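Local coordinates for putative uncharacterized protein ORP (Desulfovibrio gigas, PDB 2WFB) that is of uncertain function but, in its native form, probably holds a mixed molybdenum-copper sulphide cluster and belongs to the dinitrogenase iron-molybdenum cofactor family, at residues R6-A11 against G69-G74; R26-V31 against A40-N45; G74-K79 against I89-D94. All blocks are in the same frame, centred on the assembly; numbering follows the deposited sequence.

Contact 1 (R6-A11 against G69-G74)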
loop_
_atom_site.group_PDB
_atom_site.type_symbol
_atom_site.label_atom_id
_atom_site.label_comp_id
_atom_site.label_asym_id
_atom_site.label_seq_id
_atom_site.Cartn_x
_atom_site.Cartn_y
_atom_site.Cartn_z
ATOM N N ARG A 6 -3.697 -0.094 10.628
ATOM C CA ARG A 6 -2.952 0.918 9.843
ATOM C C ARG A 6 -2.899 0.448 8.409
ATOM O O ARG A 6 -2.221 -0.527 8.070
ATOM C CB ARG A 6 -1.521 1.153 10.343
ATOM C CG ARG A 6 -1.357 1.033 11.811
ATOM C CD ARG A 6 -1.340 2.358 12.532
ATOM N NE ARG A 6 -0.190 2.355 13.443
ATOM C CZ ARG A 6 0.986 2.889 13.146
ATOM N NH1 ARG A 6 1.148 3.507 11.978
ATOM N NH2 ARG A 6 1.987 2.814 14.012
ATOM N N ILE A 7 -3.665 1.142 7.589
ATOM C CA ILE A 7 -3.892 0.741 6.208
ATOM C C ILE A 7 -3.061 1.660 5.310
ATOM O O ILE A 7 -3.273 2.855 5.314
ATOM C CB ILE A 7 -5.380 0.852 5.845
ATOM C CG1 ILE A 7 -6.238 0.044 6.841
ATOM C CG2 ILE A 7 -5.571 0.416 4.388
ATOM C CD1 ILE A 7 -7.743 0.329 6.787
ATOM N N ALA A 8 -2.093 1.090 4.585
ATOM C CA ALA A 8 -1.326 1.839 3.606
ATOM C C ALA A 8 -1.969 1.694 2.223
ATOM O O ALA A 8 -2.379 0.620 1.828
ATOM C CB ALA A 8 0.110 1.364 3.565
ATOM N N VAL A 9 -2.064 2.793 1.501
ATOM C CA VAL A 9 -2.635 2.755 0.170
ATOM C C VAL A 9 -1.635 3.447 -0.748
ATOM O O VAL A 9 -1.247 4.574 -0.466
ATOM C CB VAL A 9 -3.995 3.479 0.099
ATOM C CG1 VAL A 9 -4.618 3.328 -1.305
ATOM C CG2 VAL A 9 -4.977 2.955 1.148
ATOM N N THR A 10 -1.225 2.775 -1.834
ATOM C CA THR A 10 -0.346 3.397 -2.838
ATOM C C THR A 10 -1.001 4.629 -3.449
ATOM O O THR A 10 -2.181 4.615 -3.788
ATOM C CB THR A 10 0.084 2.425 -3.937
ATOM O OG1 THR A 10 -1.080 1.852 -4.553
ATOM C CG2 THR A 10 0.932 1.305 -3.347
ATOM N N ALA A 11 -0.232 5.713 -3.559
ATOM C CA ALA A 11 -0.807 7.005 -3.864
ATOM C C ALA A 11 0.081 7.786 -4.823
ATOM O O ALA A 11 1.298 7.609 -4.852
ATOM C CB ALA A 11 -1.037 7.788 -2.593
ATOM N N GLY A 69 -0.287 -2.577 8.482
ATOM C CA GLY A 69 -0.639 -3.998 8.483
ATOM C C GLY A 69 -1.351 -4.478 7.230
ATOM O O GLY A 69 -1.475 -5.693 6.985
ATOM N N VAL A 70 -1.821 -3.517 6.437
ATOM C CA VAL A 70 -2.553 -3.783 5.195
ATOM C C VAL A 70 -1.970 -2.847 4.148
ATOM O O VAL A 70 -1.661 -1.694 4.453
ATOM C CB VAL A 70 -4.048 -3.438 5.338
ATOM C CG1 VAL A 70 -4.829 -3.673 3.994
ATOM C CG2 VAL A 70 -4.691 -4.250 6.458
ATOM N N LEU A 71 -1.816 -3.347 2.929
ATOM C CA LEU A 71 -1.438 -2.502 1.804
ATOM C C LEU A 71 -2.478 -2.666 0.694
ATOM O O LEU A 71 -2.754 -3.786 0.246
ATOM C CB LEU A 71 -0.059 -2.889 1.277
ATOM C CG LEU A 71 0.221 -2.215 -0.075
ATOM C CD1 LEU A 71 0.728 -0.791 0.136
ATOM C CD2 LEU A 71 1.101 -3.053 -0.948
ATOM N N LEU A 72 -3.028 -1.553 0.254
ATOM C CA LEU A 72 -3.978 -1.543 -0.841
ATOM C C LEU A 72 -3.337 -0.901 -2.081
ATOM O O LEU A 72 -2.772 0.184 -1.990
ATOM C CB LEU A 72 -5.201 -0.760 -0.431
ATOM C CG LEU A 72 -6.380 -1.418 0.352
ATOM C CD1 LEU A 72 -6.239 -2.861 0.845
ATOM C CD2 LEU A 72 -6.980 -0.458 1.374
ATOM N N THR A 73 -3.443 -1.565 -3.232
ATOM C CA THR A 73 -2.723 -1.157 -4.441
ATOM C C THR A 73 -3.370 -1.713 -5.723
ATOM O O THR A 73 -4.462 -2.307 -5.679
ATOM C CB THR A 73 -1.173 -1.542 -4.370
ATOM O OG1 THR A 73 -0.474 -0.913 -5.467
ATOM C CG2 THR A 73 -0.915 -3.082 -4.405
ATOM N N GLY A 74 -2.701 -1.481 -6.861
ATOM C CA GLY A 74 -3.085 -2.102 -8.116
ATOM C C GLY A 74 -2.329 -3.402 -8.324
ATOM O O GLY A 74 -2.894 -4.484 -8.165
#

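Contact 2 (R26-V31 against A40-N45). With ACT (acetate ion), chain E; PO4 (phosphate ion), chain C.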
loop_
_atom_site.group_PDB
_atom_site.type_symbol
_atom_site.label_atom_id
_atom_site.label_comp_id
_atom_site.label_asym_id
_atom_site.label_seq_id
_atom_site.Cartn_x
_atom_site.Cartn_y
_atom_site.Cartn_z
ATOM N N ARG A 26 7.207 1.517 -7.136
ATOM C CA ARG A 26 7.506 2.807 -7.734
ATOM C C ARG A 26 6.331 3.793 -7.626
ATOM O O ARG A 26 6.265 4.782 -8.382
ATOM C CB ARG A 26 8.000 2.619 -9.191
ATOM C CG ARG A 26 9.305 1.774 -9.224
ATOM C CD ARG A 26 9.844 1.406 -10.605
ATOM N NE ARG A 26 11.005 0.540 -10.405
ATOM C CZ ARG A 26 12.256 0.961 -10.205
ATOM N NH1 ARG A 26 12.555 2.250 -10.203
ATOM N NH2 ARG A 26 13.225 0.074 -10.005
ATOM N N ALA A 27 5.417 3.543 -6.683
ATOM C CA ALA A 27 4.410 4.543 -6.313
ATOM C C ALA A 27 5.075 5.834 -5.863
ATOM O O ALA A 27 6.170 5.819 -5.294
ATOM C CB ALA A 27 3.512 4.005 -5.186
ATOM N N ALA A 28 4.419 6.967 -6.085
ATOM C CA ALA A 28 4.931 8.258 -5.546
ATOM C C ALA A 28 5.059 8.206 -4.000
ATOM O O ALA A 28 5.990 8.769 -3.409
ATOM C CB ALA A 28 4.029 9.458 -5.997
ATOM N N GLY A 29 4.120 7.513 -3.362
ATOM C CA GLY A 29 4.079 7.427 -1.920
ATOM C C GLY A 29 2.887 6.603 -1.480
ATOM O O GLY A 29 2.237 5.942 -2.299
ATOM N N PHE A 30 2.604 6.662 -0.179
ATOM C CA PHE A 30 1.551 5.879 0.467
ATOM C C PHE A 30 0.814 6.792 1.395
ATOM O O PHE A 30 1.431 7.493 2.195
ATOM C CB PHE A 30 2.123 4.729 1.311
ATOM C CG PHE A 30 3.163 3.918 0.600
ATOM C CD1 PHE A 30 2.800 2.979 -0.343
ATOM C CD2 PHE A 30 4.511 4.113 0.866
ATOM C CE1 PHE A 30 3.767 2.240 -1.034
ATOM C CE2 PHE A 30 5.477 3.371 0.180
ATOM C CZ PHE A 30 5.097 2.432 -0.759
ATOM N N VAL A 31 -0.503 6.799 1.282
ATOM C CA VAL A 31 -1.334 7.416 2.291
ATOM C C VAL A 31 -1.617 6.316 3.311
ATOM O O VAL A 31 -2.189 5.278 2.974
ATOM C CB VAL A 31 -2.645 7.971 1.702
ATOM C CG1 VAL A 31 -3.596 8.451 2.832
ATOM C CG2 VAL A 31 -2.361 9.108 0.772
ATOM N N ALA A 40 -4.766 10.232 9.021
ATOM C CA ALA A 40 -3.978 9.866 7.844
ATOM C C ALA A 40 -2.663 10.648 7.738
ATOM O O ALA A 40 -2.596 11.813 8.118
ATOM C CB ALA A 40 -4.817 10.070 6.589
ATOM N N GLU A 41 -1.618 10.012 7.220
ATOM C CA GLU A 41 -0.387 10.720 6.881
ATOM C C GLU A 41 0.041 10.302 5.474
ATOM O O GLU A 41 -0.399 9.269 4.978
ATOM C CB GLU A 41 0.735 10.425 7.893
ATOM C CG GLU A 41 1.092 8.947 8.011
ATOM C CD GLU A 41 2.369 8.651 8.816
ATOM O OE1 GLU A 41 2.695 7.442 8.962
ATOM O OE2 GLU A 41 3.031 9.601 9.292
ATOM N N TYR A 42 0.885 11.110 4.840
ATOM C CA TYR A 42 1.479 10.764 3.562
ATOM C C TYR A 42 2.951 10.407 3.741
ATOM O O TYR A 42 3.729 11.187 4.298
ATOM C CB TYR A 42 1.287 11.901 2.540
ATOM C CG TYR A 42 1.896 11.603 1.194
ATOM C CD1 TYR A 42 1.258 10.756 0.298
ATOM C CD2 TYR A 42 3.115 12.163 0.826
ATOM C CE1 TYR A 42 1.815 10.469 -0.948
ATOM C CE2 TYR A 42 3.693 11.884 -0.401
ATOM C CZ TYR A 42 3.037 11.041 -1.283
ATOM O OH TYR A 42 3.601 10.777 -2.497
ATOM N N VAL A 43 3.317 9.213 3.292
ATOM C CA VAL A 43 4.676 8.683 3.384
ATOM C C VAL A 43 5.273 8.724 1.979
ATOM O O VAL A 43 4.804 8.032 1.072
ATOM C CB VAL A 43 4.701 7.241 3.977
ATOM C CG1 VAL A 43 6.116 6.667 4.012
ATOM C CG2 VAL A 43 4.135 7.235 5.391
ATOM N N ASP A 44 6.281 9.575 1.810
ATOM C CA ASP A 44 6.957 9.764 0.526
ATOM C C ASP A 44 7.759 8.517 0.114
ATOM O O ASP A 44 8.459 7.933 0.929
ATOM C CB ASP A 44 7.863 11.005 0.593
ATOM C CG ASP A 44 8.444 11.358 -0.745
ATOM O OD1 ASP A 44 7.720 11.979 -1.541
ATOM O OD2 ASP A 44 9.609 10.998 -1.005
ATOM N N ASN A 45 7.648 8.113 -1.142
ATOM C CA ASN A 45 8.352 6.927 -1.645
ATOM C C ASN A 45 9.372 7.280 -2.746
ATOM O O ASN A 45 9.734 6.436 -3.581
ATOM C CB ASN A 45 7.341 5.877 -2.168
ATOM C CG ASN A 45 7.981 4.530 -2.424
ATOM O OD1 ASN A 45 8.784 4.056 -1.624
ATOM N ND2 ASN A 45 7.640 3.907 -3.548
HETATM C C ACT E . 10.016 4.964 -11.462
HETATM O O ACT E . 11.079 4.841 -10.845
HETATM O OXT ACT E . 9.291 5.984 -11.348
HETATM C CH3 ACT E . 9.623 3.831 -12.285
HETATM P P PO4 C . 11.221 -3.366 -8.940
HETATM O O1 PO4 C . 10.775 -3.810 -7.569
HETATM O O2 PO4 C . 11.497 -4.604 -9.741
HETATM O O3 PO4 C . 10.153 -2.470 -9.547
HETATM O O4 PO4 C . 12.467 -2.531 -8.845
HETATM O O HOH W 1 7.535 10.795 -4.516
#

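Contact 3 (G74-K79 against I89-D94). With PO4 (phosphate ion), chain D; PO4 (phosphate ion), chain B.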
loop_
_atom_site.group_PDB
_atom_site.type_symbol
_atom_site.label_atom_id
_atom_site.label_comp_id
_atom_site.label_asym_id
_atom_site.label_seq_id
_atom_site.Cartn_x
_atom_site.Cartn_y
_atom_site.Cartn_z
ATOM N N GLY A 74 -2.701 -1.481 -6.861
ATOM C CA GLY A 74 -3.085 -2.102 -8.116
ATOM C C GLY A 74 -2.329 -3.402 -8.324
ATOM O O GLY A 74 -2.894 -4.484 -8.165
ATOM N N TYR A 75 -1.043 -3.284 -8.660
ATOM C CA TYR A 75 -0.197 -4.421 -9.039
ATOM C C TYR A 75 1.022 -4.507 -8.130
ATOM O O TYR A 75 1.600 -3.477 -7.744
ATOM C CB TYR A 75 0.290 -4.261 -10.505
ATOM C CG TYR A 75 -0.841 -4.181 -11.492
ATOM C CD1 TYR A 75 -1.414 -5.345 -12.003
ATOM C CD2 TYR A 75 -1.374 -2.960 -11.872
ATOM C CE1 TYR A 75 -2.467 -5.301 -12.887
ATOM C CE2 TYR A 75 -2.448 -2.893 -12.769
ATOM C CZ TYR A 75 -2.978 -4.079 -13.273
ATOM O OH TYR A 75 -4.038 -4.068 -14.161
ATOM N N VAL A 76 1.428 -5.735 -7.838
ATOM C CA VAL A 76 2.643 -6.014 -7.071
ATOM C C VAL A 76 3.311 -7.282 -7.620
ATOM O O VAL A 76 2.644 -8.292 -7.845
ATOM C CB VAL A 76 2.361 -6.068 -5.506
ATOM C CG1 VAL A 76 1.151 -6.832 -5.186
ATOM C CG2 VAL A 76 3.556 -6.618 -4.695
ATOM N N GLY A 77 4.619 -7.206 -7.841
ATOM C CA GLY A 77 5.402 -8.302 -8.415
ATOM C C GLY A 77 5.841 -9.297 -7.345
ATOM O O GLY A 77 5.547 -9.095 -6.162
ATOM N N PRO A 78 6.534 -10.379 -7.751
ATOM C CA PRO A 78 6.846 -11.506 -6.842
ATOM C C PRO A 78 7.722 -11.172 -5.631
ATOM O O PRO A 78 7.425 -11.595 -4.519
ATOM C CB PRO A 78 7.569 -12.499 -7.750
ATOM C CG PRO A 78 7.050 -12.178 -9.124
ATOM C CD PRO A 78 6.968 -10.672 -9.132
ATOM N N LYS A 79 8.802 -10.438 -5.841
ATOM C CA LYS A 79 9.710 -10.167 -4.744
ATOM C C LYS A 79 9.095 -9.171 -3.754
ATOM O O LYS A 79 9.261 -9.313 -2.528
ATOM C CB LYS A 79 11.070 -9.727 -5.273
ATOM C CG LYS A 79 11.794 -10.871 -6.023
ATOM C CD LYS A 79 13.249 -10.532 -6.317
ATOM C CE LYS A 79 14.004 -11.771 -6.845
ATOM N NZ LYS A 79 15.460 -11.496 -7.124
ATOM N N ILE A 89 2.321 -7.986 6.280
ATOM C CA ILE A 89 1.342 -7.040 5.690
ATOM C C ILE A 89 0.381 -7.783 4.747
ATOM O O ILE A 89 0.819 -8.511 3.865
ATOM C CB ILE A 89 2.095 -5.901 4.968
ATOM C CG1 ILE A 89 2.976 -5.160 5.980
ATOM C CG2 ILE A 89 1.132 -4.947 4.210
ATOM C CD1 ILE A 89 3.849 -4.029 5.404
ATOM N N LYS A 90 -0.924 -7.623 4.960
ATOM C CA LYS A 90 -1.952 -8.170 4.063
ATOM C C LYS A 90 -2.126 -7.270 2.841
ATOM O O LYS A 90 -2.107 -6.054 2.960
ATOM C CB LYS A 90 -3.306 -8.306 4.777
ATOM C CG LYS A 90 -3.457 -9.540 5.625
ATOM C CD LYS A 90 -2.915 -9.312 7.043
ATOM C CE LYS A 90 -2.880 -10.617 7.879
ATOM N NZ LYS A 90 -1.502 -10.819 8.495
ATOM N N VAL A 91 -2.292 -7.883 1.677
ATOM C CA VAL A 91 -2.289 -7.156 0.417
ATOM C C VAL A 91 -3.641 -7.240 -0.259
ATOM O O VAL A 91 -4.206 -8.327 -0.380
ATOM C CB VAL A 91 -1.195 -7.684 -0.536
ATOM C CG1 VAL A 91 -1.248 -6.954 -1.881
ATOM C CG2 VAL A 91 0.197 -7.515 0.124
ATOM N N GLY A 92 -4.171 -6.084 -0.647
ATOM C CA GLY A 92 -5.384 -5.987 -1.470
ATOM C C GLY A 92 -4.925 -5.506 -2.831
ATOM O O GLY A 92 -4.115 -4.597 -2.925
ATOM N N GLN A 93 -5.405 -6.135 -3.885
ATOM C CA GLN A 93 -4.962 -5.811 -5.252
ATOM C C GLN A 93 -6.109 -5.264 -6.085
ATOM O O GLN A 93 -7.250 -5.263 -5.616
ATOM C CB GLN A 93 -4.350 -7.046 -5.926
ATOM C CG GLN A 93 -2.928 -7.292 -5.474
ATOM C CD GLN A 93 -2.434 -8.689 -5.772
ATOM O OE1 GLN A 93 -3.165 -9.524 -6.289
ATOM N NE2 GLN A 93 -1.195 -8.951 -5.426
ATOM N N ASP A 94 -5.791 -4.775 -7.291
ATOM C CA ASP A 94 -6.784 -4.420 -8.335
ATOM C C ASP A 94 -7.643 -3.231 -7.954
ATOM O O ASP A 94 -8.817 -3.153 -8.345
ATOM C CB ASP A 94 -7.681 -5.621 -8.705
ATOM C CG ASP A 94 -6.877 -6.874 -9.103
ATOM O OD1 ASP A 94 -5.995 -6.785 -9.991
ATOM O OD2 ASP A 94 -7.135 -7.963 -8.518
HETATM P P PO4 D . 9.221 -7.472 -8.246
HETATM O O1 PO4 D . 8.403 -7.053 -7.062
HETATM O O2 PO4 D . 9.495 -8.947 -8.119
HETATM O O3 PO4 D . 8.501 -7.129 -9.534
HETATM O O4 PO4 D . 10.534 -6.741 -8.247
HETATM P P PO4 B . 6.937 -3.921 -7.931
HETATM O O1 PO4 B . 5.791 -3.004 -7.804
HETATM O O2 PO4 B . 6.466 -5.295 -7.592
HETATM O O3 PO4 B . 7.472 -3.876 -9.318
HETATM O O4 PO4 B . 8.015 -3.497 -6.961
#

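Contact 1 (R6-A11 against G69-G74)
Ile7, Ala8 and Val9 of strand 6-11 pair in parallel with Val70, Leu71 and Leu72 of strand 68-72; the two strands are neighbours in the mixed sheet of this alpha and beta fold. Backbone bonds pass back and forth: Val70 O receives Ala8 N at 2.8 Å, Ala8 O receives Leu72 N, and Leu72 O takes Thr10 N. At the start of the pair, Arg6 O accepts Gly69 N and, weakly, Val70 N.

Leu72 can be followed outward on the face it shares with Ile7, Val9 and Val70. Its CB lies 3.9 Å from Ala8 O and 4.0 Å from Val9 CG2. CG turns beside the backbone N, anti to the carbonyl carbon (chi1 -86°). CD2 meets both Val9 CG2 and Ile7 CG2, the latter at only 3.4 Å, tighter than usual van der Waals contact. Helix 100-108 covers this face through Val104, Phe107 and Leu108. On the other face, Ala8 CB stands 4.1 Å from Leu71 CD1, and Leu63 of helix 55-66 packs on both residues.

Past the last bridge the two threonines meet: Thr10 OG1, also hydrogen-bonded to Asp21 O, accepts a bond from Thr73 OG1 at 3.0 Å.

Contact 2 (R26-V31 against A40-N45)
Ala28 O is gripped by two donors: Asn45 N, at 2.9 Å, and a water that also donates to Asp44 OD1; OD2 of that aspartate is hydrogen-bonded to Gly46 N. The preceding carbonyl is held by the same asparagine, whose ND2 gives a hydrogen to Ala27 O at 3.0 Å, with the acceptor close to the amide plane. CG of Asn45 is anti to its backbone N (chi1 -168°) and lies 3.6 Å from Ala27 O. ND2 also bonds Gly25 O and OD1 bonds Ser48 OG, fixing the rotation of the amide.

The Phe30 ring packs against this amide, with CE2 3.8 Å from Asn45 CG and the two planes 47° apart. Ala59 and Leu63 of helix 55-66 also touch the ring. Between the strands, Phe30 and Val43 form a hydrogen-bonded pair: Val43 N reaches Phe30 O at 2.8 Å in a nearly straight bond (175°), and Phe30 N returns one to Val43 O. On the other face the Tyr42 ring lies alongside Gly29, CZ 3.8 Å from Gly29 CA. Val31 CG2 meets the edge of the same ring at CD1, 4.0 Å away.

Farther out, Arg26 NE and NH2 bind one phosphate, which probably comes from the crystallisation liquor. NH2 is bonded to Leu51 O as well. Gly29 to Val31 and Ala40 to Asp44 pair as an antiparallel beta hairpin of strands 29-34 and 40-44, with Ala27, Ala28 and Asn45 extending the contact at one end and 40-44 at the edge of the sheet.

Contact 3 (G74-K79 against I89-D94)
Gly74 O and Asp94 N form the one direct hydrogen bond between the segments, 3.0 Å long and nearly straight at 172°. The N-H lies in the carbonyl plane and meets a lone pair of the oxygen, which is gripped a second time by Asn119 ND2. The side-chain oxygen of that asparagine takes Val76 N, so the segment near the C-terminus ties into the same loop.

Van der Waals contact centres on Val76, whose CG1 sits between its backbone N and carbonyl carbon (chi1 44°). Its apolar part is the meeting of Val76 CG1 with Val91 CG1 at 4.1 Å. The amide end of Gln93 approaches more closely, NE2 lying 3.2 Å from Val76 CG1, and the two side chains cross at about a right angle. Gln93 is extended beyond CG, and its NE2 finds its polar partner in Gly117 O, while its CB lies 3.7 Å from Gly74 O.

Anion binding occupies the far end of the 74-79 segment. Gly77 N, at the N-cap position, donates to O2 of one phosphate (chain B) at 2.7 Å, and Lys79 N donates to O2 of a second phosphate (chain D) at 2.8 Å. These ions probably come from the crystallisation liquor; their place at a helix N-terminus is consistent with a favourable helix dipole.

The contact belongs to the beta-alpha-beta unit of strand 68-72, helix 78-86 and strand 90-92, and Phe81 of that helix packs on Val76, Val91 and Gln93.

How the contacts relate
All three contacts reach one mixed five-stranded sheet, in the order 40-44, 29-34, 6-11, 68-72, 90-92. Contact 1 occupies its middle, and contacts 2 and 3 lie on opposite sides of the chain's centre, each with its own centre about 9 Å from that of contact 1 and about 15 Å from the other. Strand 6-11 bonds to strand 29-34 of contact 2, and strand 68-72 to strand 90-92 of contact 3, which also shares Gly74 with contact 1. Along the chain, the hairpin of contact 2 lies, in sequence, between the two segments of contact 1, and contact 3 follows. Local units are thus joined by a central long-range parallel pair.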